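Local coordinates for type II restriction enzyme MunI (Mycoplasma, PDB 1D02), which recognises the double-stranded DNA sequence 5'-CAATTG-3' as a homodimeric type II restriction endonuclease and cleaves it after the first C, at residues D[84-89]-D[147-152]; D[93-98]-D[195-200]; D[13-18]-D[23-28]. The protein carries 1 engineered substitution. All coordinates share one frame; numbering follows the deposited sequence.

How the interactions relate
Interaction 1 is fully buried near the centre of the chain. Interaction 2 is half buried, and interaction 3 lies toward the periphery. Interactions 1 and 2 share the central sheet: strand 93-101 of interaction 2 runs between the two strands of interaction 1. They meet directly, with Trp149 CD2 and Leu197 CD1 3.5 Å apart. Interaction 3 packs helix 12-21 on the loop that leads into helix 27-34, and its Leu27 packs on Phe84 and Val151 of interaction 1. The chemistry follows the depth. Interaction 1 is purely apolar, whereas interactions 2 and 3 each pair leucine contacts with polar groups and a water between the segments.

Interaction 1 of 3, residues D[84-89]-D[147-152]; sequences FAIENT and PFWVVF
Phe84 reaches over from strand 84-88 to meet Trp149 and Val151 of strand 148-153. Its CB leaves the backbone toward the other segment and packs on the ring of Tyr28. A chi1 of 69° sets CG between the backbone N and the carbonyl carbon, and the ring then extends toward Trp149. Along one side of the ring, CE1 lies 4.0 Å from Trp149 CE3. On the other side, CE2 touches Leu27 CD1 of helix 27-34. CE2 also approaches Glu98 O of the strand in between. The tip atom CZ has the most neighbours across the contact. It lies 3.8 Å from Trp149 CE3, which sits at the edge of the Phe84 ring and in its plane. CZ is also 4.0 Å from Trp149 O and 4.2 Å from Val151 CG2.

The two strands are not direct neighbours. The axes of 84-88 and 148-152 stay 8.9 Å apart at closest approach, with an angle of 133° between their directions. Strand 93-101 fills the gap, pairing antiparallel with 84-88 and parallel with 148-153. This is the middle of the mixed central sheet, as expected for an enzyme of the PDDEXK clan. The side chains bridge over the central strand on the face covered by helix 186-197.

Trp149 has CG opposite the backbone N (chi1 -179°), which stands the indole up toward that helix. Val151 CG2 lies 3.8 Å above one indole face, over its centre, so this methyl touches both aromatic groups. Ile86 CD1 comes to the indole edge, near its plane, 4.3 Å from Trp149 CZ3. The indole also meets the imidazole of His192 with nearly parallel planes, and Leu189 and Phe193 of the same helix pack on it.

Interaction 2 of 3, residues D[93-98]-D[195-200]; sequences KILFGE and EKLKKY
Strand 93-98 passes segment 195-200 with CA atoms 8.1 Å apart at Lys93 and Tyr200 and 8.4 Å apart at Leu95 and Leu197. At that spacing the backbones do not touch, and the gap is crossed by side chains and a water. Residues 198-200 are in 3-10 conformation, and Tyr200 N bonds to Leu197 O. Leu95 and Leu197 cross at about a right angle. They meet through one methyl each, with Leu95 CD2 3.9 Å from Leu197 CD1. Trp149 packs against both leucines, and Phe193 adds to the Leu95 side. This pair is part of the apolar layer between the sheet and its covering helix.

Lys93 lies nearer the surface. Its chain is extended beyond CG and runs alongside the 3-10 turn, so that CD comes 3.6 Å from Tyr200 O. Its NZ donates to a water at 2.8 Å, and that water donates to Tyr200 O, also at 2.8 Å. NZ bonds directly to Asp202 O as well. The Tyr200 ring leads away, and its OH bonds to Glu144. The lysine charge thus faces backbone carbonyls near the C-terminus, which probably helps to stabilise it.

Interaction 3 of 3, residues D[13-18]-D[23-28]; sequences QALAGL and AEQNLY
Leu15 and Leu18 of helix 12-21 receive the side chain of Gln25, which comes in from the loop leading to helix 27-34. The glutamine crosses Leu15 at about a right angle and Leu18 obliquely. Its chain is extended beyond CG, which carries the amide to the helix surface. There the nitrogen does the touching. Gln25 NE2 lies 4.0 Å from Leu18 CG and 4.2 Å from Leu18 CD2. From the preceding helix turn, Leu15 CD1 approaches the same NE2 to 4.1 Å. Both leucines hold CG opposite the backbone N (chi1 176° for Leu15 and 173° for Leu18), and this brings their ends nearer to the loop.

Leu18 has a second neighbour. Its CD1 meets Ala23 CB at 4.1 Å, so one branch faces the alanine and the other the amide. A water lies between the two backbones, 3.0 Å from Leu18 O and 2.6 Å from Ala23 O. It can donate to either, but other acceptors compete for its protons. Ser21 OG, at the end of the first helix, also bonds to Leu18 O and to Ala23 N.

The contact folds the link between two consecutive helices back onto the first. Asn26 is the N-cap of the second helix, and its side chain caps a backbone N in the first turn. Leu15 continues onto Val30 and Val34 of that helix.

The Gln25 amide therefore works in two ways. Its NE2 rests on leucine carbons, while OE1 accepts a hydrogen bond from Gly186 N at the start of helix 186-197. One polar side chain thus ties this link to a third helix without a charged group.

Interaction 1 of 3, residues D[84-89]-D[147-152]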
loop_
_atom_site.group_PDB
_atom_site.type_symbol
_atom_site.label_atom_id
_atom_site.label_comp_id
_atom_site.label_asym_id
_atom_site.label_seq_id
_atom_site.Cartn_x
_atom_site.Cartn_y
_atom_site.Cartn_z
ATOM N N PHE D 84 -14.490 1.902 8.434
ATOM C CA PHE D 84 -15.724 1.203 8.816
ATOM C C PHE D 84 -15.503 -0.302 8.875
ATOM O O PHE D 84 -14.430 -0.794 8.535
ATOM C CB PHE D 84 -16.855 1.541 7.805
ATOM C CG PHE D 84 -16.667 0.952 6.413
ATOM C CD1 PHE D 84 -17.228 -0.286 6.068
ATOM C CD2 PHE D 84 -15.946 1.638 5.433
ATOM C CE1 PHE D 84 -17.071 -0.803 4.787
ATOM C CE2 PHE D 84 -15.783 1.119 4.150
ATOM C CZ PHE D 84 -16.350 -0.103 3.829
ATOM N N ALA D 85 -16.494 -1.021 9.385
ATOM C CA ALA D 85 -16.444 -2.483 9.373
ATOM C C ALA D 85 -17.877 -2.931 9.275
ATOM O O ALA D 85 -18.784 -2.243 9.754
ATOM C CB ALA D 85 -15.822 -3.063 10.662
ATOM N N ILE D 86 -18.074 -4.089 8.655
ATOM C CA ILE D 86 -19.406 -4.673 8.553
ATOM C C ILE D 86 -19.320 -6.032 9.243
ATOM O O ILE D 86 -18.503 -6.877 8.856
ATOM C CB ILE D 86 -19.838 -4.875 7.096
ATOM C CG1 ILE D 86 -20.059 -3.510 6.456
ATOM C CG2 ILE D 86 -21.129 -5.708 7.043
ATOM C CD1 ILE D 86 -20.307 -3.555 4.999
ATOM N N GLU D 87 -20.139 -6.226 10.275
ATOM C CA GLU D 87 -20.116 -7.510 10.978
ATOM C C GLU D 87 -21.412 -8.273 10.812
ATOM O O GLU D 87 -22.496 -7.679 10.832
ATOM C CB GLU D 87 -19.894 -7.318 12.494
ATOM C CG GLU D 87 -19.943 -8.659 13.276
ATOM C CD GLU D 87 -19.567 -8.524 14.735
ATOM O OE1 GLU D 87 -19.296 -7.394 15.190
ATOM O OE2 GLU D 87 -19.543 -9.562 15.434
ATOM N N ASN D 88 -21.298 -9.585 10.620
ATOM C CA ASN D 88 -22.464 -10.472 10.596
ATOM C C ASN D 88 -22.488 -10.899 12.078
ATOM O O ASN D 88 -21.599 -11.643 12.520
ATOM C CB ASN D 88 -22.186 -11.664 9.702
ATOM C CG ASN D 88 -23.264 -12.736 9.806
ATOM O OD1 ASN D 88 -23.901 -12.902 10.858
ATOM N ND2 ASN D 88 -23.447 -13.478 8.726
ATOM N N THR D 89 -23.472 -10.425 12.848
ATOM C CA THR D 89 -23.511 -10.714 14.278
ATOM C C THR D 89 -23.869 -12.153 14.638
ATOM O O THR D 89 -23.778 -12.526 15.804
ATOM C CB THR D 89 -24.454 -9.765 15.045
ATOM O OG1 THR D 89 -25.797 -9.931 14.566
ATOM C CG2 THR D 89 -24.009 -8.313 14.867
ATOM N N PRO D 147 -9.464 -9.725 2.917
ATOM C CA PRO D 147 -10.274 -9.391 4.096
ATOM C C PRO D 147 -10.695 -7.944 4.283
ATOM O O PRO D 147 -11.199 -7.589 5.345
ATOM C CB PRO D 147 -9.398 -9.875 5.245
ATOM C CG PRO D 147 -7.998 -9.556 4.725
ATOM C CD PRO D 147 -8.062 -10.003 3.285
ATOM N N PHE D 148 -10.473 -7.111 3.271
ATOM C CA PHE D 148 -10.831 -5.700 3.383
ATOM C C PHE D 148 -11.551 -5.237 2.135
ATOM O O PHE D 148 -11.541 -5.919 1.104
ATOM C CB PHE D 148 -9.564 -4.852 3.588
ATOM C CG PHE D 148 -8.577 -4.955 2.447
ATOM C CD1 PHE D 148 -8.692 -4.119 1.335
ATOM C CD2 PHE D 148 -7.541 -5.883 2.485
ATOM C CE1 PHE D 148 -7.781 -4.204 0.274
ATOM C CE2 PHE D 148 -6.625 -5.980 1.438
ATOM C CZ PHE D 148 -6.731 -5.146 0.326
ATOM N N TRP D 149 -12.180 -4.071 2.236
ATOM C CA TRP D 149 -12.907 -3.500 1.110
ATOM C C TRP D 149 -12.626 -2.009 1.098
ATOM O O TRP D 149 -12.925 -1.314 2.069
ATOM C CB TRP D 149 -14.405 -3.764 1.291
ATOM C CG TRP D 149 -15.270 -3.248 0.177
ATOM C CD1 TRP D 149 -14.939 -3.143 -1.143
ATOM C CD2 TRP D 149 -16.644 -2.863 0.283
ATOM N NE1 TRP D 149 -16.032 -2.715 -1.874
ATOM C CE2 TRP D 149 -17.090 -2.537 -1.019
ATOM C CE3 TRP D 149 -17.548 -2.768 1.354
ATOM C CZ2 TRP D 149 -18.405 -2.120 -1.289
ATOM C CZ3 TRP D 149 -18.861 -2.352 1.088
ATOM C CH2 TRP D 149 -19.269 -2.034 -0.225
ATOM N N VAL D 150 -12.050 -1.526 -0.001
ATOM C CA VAL D 150 -11.723 -0.109 -0.124
ATOM C C VAL D 150 -12.760 0.533 -1.054
ATOM O O VAL D 150 -12.959 0.087 -2.184
ATOM C CB VAL D 150 -10.300 0.104 -0.715
ATOM C CG1 VAL D 150 -10.035 1.591 -0.911
ATOM C CG2 VAL D 150 -9.214 -0.493 0.228
ATOM N N VAL D 151 -13.459 1.538 -0.534
ATOM C CA VAL D 151 -14.445 2.268 -1.332
ATOM C C VAL D 151 -13.842 3.614 -1.719
ATOM O O VAL D 151 -13.436 4.395 -0.838
ATOM C CB VAL D 151 -15.743 2.491 -0.541
ATOM C CG1 VAL D 151 -16.718 3.331 -1.370
ATOM C CG2 VAL D 151 -16.369 1.122 -0.188
ATOM N N PHE D 152 -13.743 3.864 -3.024
ATOM C CA PHE D 152 -13.198 5.125 -3.541
ATOM C C PHE D 152 -14.371 6.051 -3.839
ATOM O O PHE D 152 -15.448 5.588 -4.236
ATOM C CB PHE D 152 -12.385 4.894 -4.819
ATOM C CG PHE D 152 -11.119 4.089 -4.608
ATOM C CD1 PHE D 152 -11.108 2.708 -4.818
ATOM C CD2 PHE D 152 -9.952 4.708 -4.190
ATOM C CE1 PHE D 152 -9.946 1.947 -4.611
ATOM C CE2 PHE D 152 -8.780 3.962 -3.976
ATOM C CZ PHE D 152 -8.773 2.577 -4.186
#

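Interaction 2 of 3, residues D[93-98]-D[195-200]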
loop_
_atom_site.group_PDB
_atom_site.type_symbol
_atom_site.label_atom_id
_atom_site.label_comp_id
_atom_site.label_asym_id
_atom_site.label_seq_id
_atom_site.Cartn_x
_atom_site.Cartn_y
_atom_site.Cartn_z
ATOM N N LYS D 93 -18.199 -12.852 11.917
ATOM C CA LYS D 93 -17.191 -12.579 10.891
ATOM C C LYS D 93 -17.322 -11.084 10.565
ATOM O O LYS D 93 -18.432 -10.522 10.558
ATOM C CB LYS D 93 -17.412 -13.430 9.635
ATOM C CG LYS D 93 -16.991 -14.886 9.844
ATOM C CD LYS D 93 -17.033 -15.699 8.559
ATOM C CE LYS D 93 -16.497 -17.124 8.809
ATOM N NZ LYS D 93 -16.581 -17.930 7.572
ATOM N N ILE D 94 -16.183 -10.444 10.312
ATOM C CA ILE D 94 -16.151 -9.008 10.059
ATOM C C ILE D 94 -15.338 -8.644 8.823
ATOM O O ILE D 94 -14.259 -9.202 8.585
ATOM C CB ILE D 94 -15.501 -8.264 11.244
ATOM C CG1 ILE D 94 -16.228 -8.608 12.539
ATOM C CG2 ILE D 94 -15.529 -6.749 10.996
ATOM C CD1 ILE D 94 -15.484 -8.230 13.803
ATOM N N LEU D 95 -15.868 -7.698 8.046
ATOM C CA LEU D 95 -15.185 -7.194 6.848
ATOM C C LEU D 95 -14.773 -5.775 7.244
ATOM O O LEU D 95 -15.620 -4.975 7.635
ATOM C CB LEU D 95 -16.156 -7.140 5.656
ATOM C CG LEU D 95 -15.651 -6.401 4.406
ATOM C CD1 LEU D 95 -14.516 -7.231 3.791
ATOM C CD2 LEU D 95 -16.783 -6.210 3.391
ATOM N N PHE D 96 -13.477 -5.471 7.168
ATOM C CA PHE D 96 -12.985 -4.142 7.525
ATOM C C PHE D 96 -12.892 -3.285 6.278
ATOM O O PHE D 96 -12.584 -3.789 5.199
ATOM C CB PHE D 96 -11.628 -4.279 8.230
ATOM C CG PHE D 96 -11.737 -4.907 9.583
ATOM C CD1 PHE D 96 -11.436 -6.259 9.774
ATOM C CD2 PHE D 96 -12.214 -4.168 10.655
ATOM C CE1 PHE D 96 -11.625 -6.854 11.035
ATOM C CE2 PHE D 96 -12.397 -4.745 11.904
ATOM C CZ PHE D 96 -12.103 -6.091 12.095
ATOM N N GLY D 97 -13.187 -1.993 6.411
ATOM C CA GLY D 97 -13.168 -1.170 5.223
ATOM C C GLY D 97 -12.466 0.161 5.296
ATOM O O GLY D 97 -12.160 0.656 6.378
ATOM N N GLU D 98 -12.214 0.737 4.125
ATOM C CA GLU D 98 -11.576 2.045 4.035
ATOM C C GLU D 98 -12.368 2.869 3.033
ATOM O O GLU D 98 -13.091 2.326 2.191
ATOM C CB GLU D 98 -10.124 1.934 3.544
ATOM C CG GLU D 98 -9.165 1.191 4.463
ATOM C CD GLU D 98 -9.157 1.715 5.899
ATOM O OE1 GLU D 98 -9.498 2.905 6.131
ATOM O OE2 GLU D 98 -8.813 0.932 6.816
ATOM N N GLU D 195 -23.759 -8.721 -3.472
ATOM C CA GLU D 195 -23.450 -9.706 -4.499
ATOM C C GLU D 195 -22.057 -10.305 -4.453
ATOM O O GLU D 195 -21.864 -11.466 -4.807
ATOM C CB GLU D 195 -23.667 -9.076 -5.881
ATOM C CG GLU D 195 -25.135 -8.778 -6.217
ATOM C CD GLU D 195 -25.310 -7.764 -7.362
ATOM O OE1 GLU D 195 -24.363 -7.543 -8.154
ATOM O OE2 GLU D 195 -26.419 -7.184 -7.466
ATOM N N LYS D 196 -21.089 -9.531 -3.975
ATOM C CA LYS D 196 -19.707 -9.987 -3.995
ATOM C C LYS D 196 -18.963 -10.254 -2.700
ATOM O O LYS D 196 -17.979 -10.997 -2.703
ATOM C CB LYS D 196 -18.898 -8.990 -4.818
ATOM C CG LYS D 196 -19.458 -8.818 -6.221
ATOM C CD LYS D 196 -18.849 -7.648 -6.947
ATOM C CE LYS D 196 -19.273 -7.680 -8.404
ATOM N NZ LYS D 196 -19.002 -6.385 -9.080
ATOM N N LEU D 197 -19.420 -9.670 -1.596
ATOM C CA LEU D 197 -18.712 -9.806 -0.334
ATOM C C LEU D 197 -19.478 -10.410 0.843
ATOM O O LEU D 197 -18.887 -11.056 1.704
ATOM C CB LEU D 197 -18.192 -8.420 0.077
ATOM C CG LEU D 197 -17.355 -7.677 -0.977
ATOM C CD1 LEU D 197 -17.113 -6.215 -0.504
ATOM C CD2 LEU D 197 -16.033 -8.392 -1.181
ATOM N N LYS D 198 -20.787 -10.193 0.879
ATOM C CA LYS D 198 -21.617 -10.664 1.981
ATOM C C LYS D 198 -21.468 -12.156 2.292
ATOM O O LYS D 198 -21.427 -12.546 3.461
ATOM C CB LYS D 198 -23.090 -10.335 1.702
ATOM C CG LYS D 198 -24.019 -10.480 2.928
ATOM C CD LYS D 198 -25.471 -10.111 2.604
ATOM C CE LYS D 198 -26.209 -11.286 1.965
ATOM N NZ LYS D 198 -27.564 -10.916 1.467
ATOM N N LYS D 199 -21.375 -12.961 1.243
ATOM C CA LYS D 199 -21.248 -14.404 1.402
ATOM C C LYS D 199 -19.998 -14.798 2.184
ATOM O O LYS D 199 -19.945 -15.883 2.751
ATOM C CB LYS D 199 -21.230 -15.093 0.038
ATOM C CG LYS D 199 -20.023 -14.752 -0.832
ATOM C CD LYS D 199 -20.198 -15.373 -2.230
ATOM C CE LYS D 199 -19.014 -15.046 -3.145
ATOM N NZ LYS D 199 -19.181 -15.631 -4.527
ATOM N N TYR D 200 -18.993 -13.921 2.215
ATOM C CA TYR D 200 -17.779 -14.243 2.953
ATOM C C TYR D 200 -17.943 -14.038 4.445
ATOM O O TYR D 200 -17.055 -14.399 5.221
ATOM C CB TYR D 200 -16.583 -13.459 2.394
ATOM C CG TYR D 200 -16.186 -13.992 1.043
ATOM C CD1 TYR D 200 -16.430 -13.257 -0.115
ATOM C CD2 TYR D 200 -15.636 -15.277 0.912
ATOM C CE1 TYR D 200 -16.150 -13.777 -1.371
ATOM C CE2 TYR D 200 -15.344 -15.806 -0.350
ATOM C CZ TYR D 200 -15.604 -15.054 -1.480
ATOM O OH TYR D 200 -15.329 -15.553 -2.720
HETATM O O HOH W 1 -15.305 -16.517 5.546
#

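Interaction 3 of 3, residues D[13-18]-D[23-28]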
loop_
_atom_site.group_PDB
_atom_site.type_symbol
_atom_site.label_atom_id
_atom_site.label_comp_id
_atom_site.label_asym_id
_atom_site.label_seq_id
_atom_site.Cartn_x
_atom_site.Cartn_y
_atom_site.Cartn_z
ATOM N N GLN D 13 -35.995 -1.889 1.490
ATOM C CA GLN D 13 -37.056 -0.892 1.645
ATOM C C GLN D 13 -36.588 0.280 2.508
ATOM O O GLN D 13 -36.942 1.434 2.228
ATOM C CB GLN D 13 -38.316 -1.515 2.258
ATOM C CG GLN D 13 -38.950 -2.608 1.374
ATOM C CD GLN D 13 -38.594 -4.011 1.854
ATOM O OE1 GLN D 13 -37.459 -4.260 2.293
ATOM N NE2 GLN D 13 -39.567 -4.940 1.773
ATOM N N ALA D 14 -35.795 -0.001 3.545
ATOM C CA ALA D 14 -35.306 1.070 4.410
ATOM C C ALA D 14 -34.359 1.953 3.609
ATOM O O ALA D 14 -34.386 3.164 3.768
ATOM C CB ALA D 14 -34.584 0.523 5.627
ATOM N N LEU D 15 -33.533 1.349 2.752
ATOM C CA LEU D 15 -32.614 2.146 1.923
ATOM C C LEU D 15 -33.403 3.005 0.917
ATOM O O LEU D 15 -33.063 4.188 0.666
ATOM C CB LEU D 15 -31.629 1.230 1.178
ATOM C CG LEU D 15 -30.670 1.938 0.203
ATOM C CD1 LEU D 15 -29.854 3.002 0.964
ATOM C CD2 LEU D 15 -29.725 0.954 -0.437
ATOM N N ALA D 16 -34.455 2.423 0.336
ATOM C CA ALA D 16 -35.271 3.185 -0.611
ATOM C C ALA D 16 -35.913 4.371 0.131
ATOM O O ALA D 16 -36.060 5.461 -0.430
ATOM C CB ALA D 16 -36.340 2.284 -1.247
ATOM N N GLY D 17 -36.286 4.171 1.390
ATOM C CA GLY D 17 -36.862 5.265 2.164
ATOM C C GLY D 17 -35.847 6.399 2.348
ATOM O O GLY D 17 -36.190 7.576 2.240
ATOM N N LEU D 18 -34.599 6.039 2.644
ATOM C CA LEU D 18 -33.537 7.043 2.807
ATOM C C LEU D 18 -33.380 7.801 1.498
ATOM O O LEU D 18 -33.309 9.043 1.483
ATOM C CB LEU D 18 -32.211 6.359 3.197
ATOM C CG LEU D 18 -30.970 7.249 3.253
ATOM C CD1 LEU D 18 -31.111 8.328 4.313
ATOM C CD2 LEU D 18 -29.751 6.389 3.563
ATOM N N ALA D 23 -32.368 13.091 1.755
ATOM C CA ALA D 23 -31.184 13.283 2.588
ATOM C C ALA D 23 -29.894 12.927 1.835
ATOM O O ALA D 23 -29.875 11.987 1.036
ATOM C CB ALA D 23 -31.305 12.443 3.856
ATOM N N GLU D 24 -28.812 13.674 2.072
ATOM C CA GLU D 24 -27.560 13.356 1.388
ATOM C C GLU D 24 -27.095 11.981 1.868
ATOM O O GLU D 24 -27.055 11.710 3.073
ATOM C CB GLU D 24 -26.471 14.370 1.701
ATOM C CG GLU D 24 -25.164 14.010 1.038
ATOM C CD GLU D 24 -23.997 14.850 1.512
ATOM O OE1 GLU D 24 -22.854 14.337 1.478
ATOM O OE2 GLU D 24 -24.218 16.018 1.910
ATOM N N GLN D 25 -26.764 11.117 0.917
ATOM C CA GLN D 25 -26.311 9.777 1.261
ATOM C C GLN D 25 -24.802 9.676 1.377
ATOM O O GLN D 25 -24.064 10.304 0.604
ATOM C CB GLN D 25 -26.767 8.786 0.195
ATOM C CG GLN D 25 -28.267 8.617 0.080
ATOM C CD GLN D 25 -28.628 7.450 -0.828
ATOM O OE1 GLN D 25 -27.900 7.135 -1.755
ATOM N NE2 GLN D 25 -29.763 6.817 -0.566
ATOM N N ASN D 26 -24.349 8.913 2.357
ATOM C CA ASN D 26 -22.924 8.653 2.554
ATOM C C ASN D 26 -22.868 7.151 2.895
ATOM O O ASN D 26 -23.925 6.515 3.047
ATOM C CB ASN D 26 -22.334 9.517 3.663
ATOM C CG ASN D 26 -23.092 9.401 4.963
ATOM O OD1 ASN D 26 -23.123 8.339 5.580
ATOM N ND2 ASN D 26 -23.714 10.505 5.389
ATOM N N LEU D 27 -21.673 6.577 2.988
ATOM C CA LEU D 27 -21.584 5.129 3.235
ATOM C C LEU D 27 -22.259 4.687 4.524
ATOM O O LEU D 27 -22.873 3.607 4.592
ATOM C CB LEU D 27 -20.120 4.659 3.235
ATOM C CG LEU D 27 -19.885 3.143 3.396
ATOM C CD1 LEU D 27 -18.656 2.771 2.546
ATOM C CD2 LEU D 27 -19.678 2.751 4.864
ATOM N N TYR D 28 -22.138 5.512 5.552
ATOM C CA TYR D 28 -22.720 5.189 6.845
ATOM C C TYR D 28 -24.242 5.197 6.892
ATOM O O TYR D 28 -24.847 4.207 7.356
ATOM C CB TYR D 28 -22.149 6.118 7.914
ATOM C CG TYR D 28 -20.644 6.102 7.905
ATOM C CD1 TYR D 28 -19.905 7.071 7.202
ATOM C CD2 TYR D 28 -19.954 5.094 8.554
ATOM C CE1 TYR D 28 -18.491 7.007 7.165
ATOM C CE2 TYR D 28 -18.577 5.027 8.527
ATOM C CZ TYR D 28 -17.850 5.970 7.839
ATOM O OH TYR D 28 -16.480 5.836 7.824
HETATM O O HOH W 2 -31.392 10.404 -0.318
#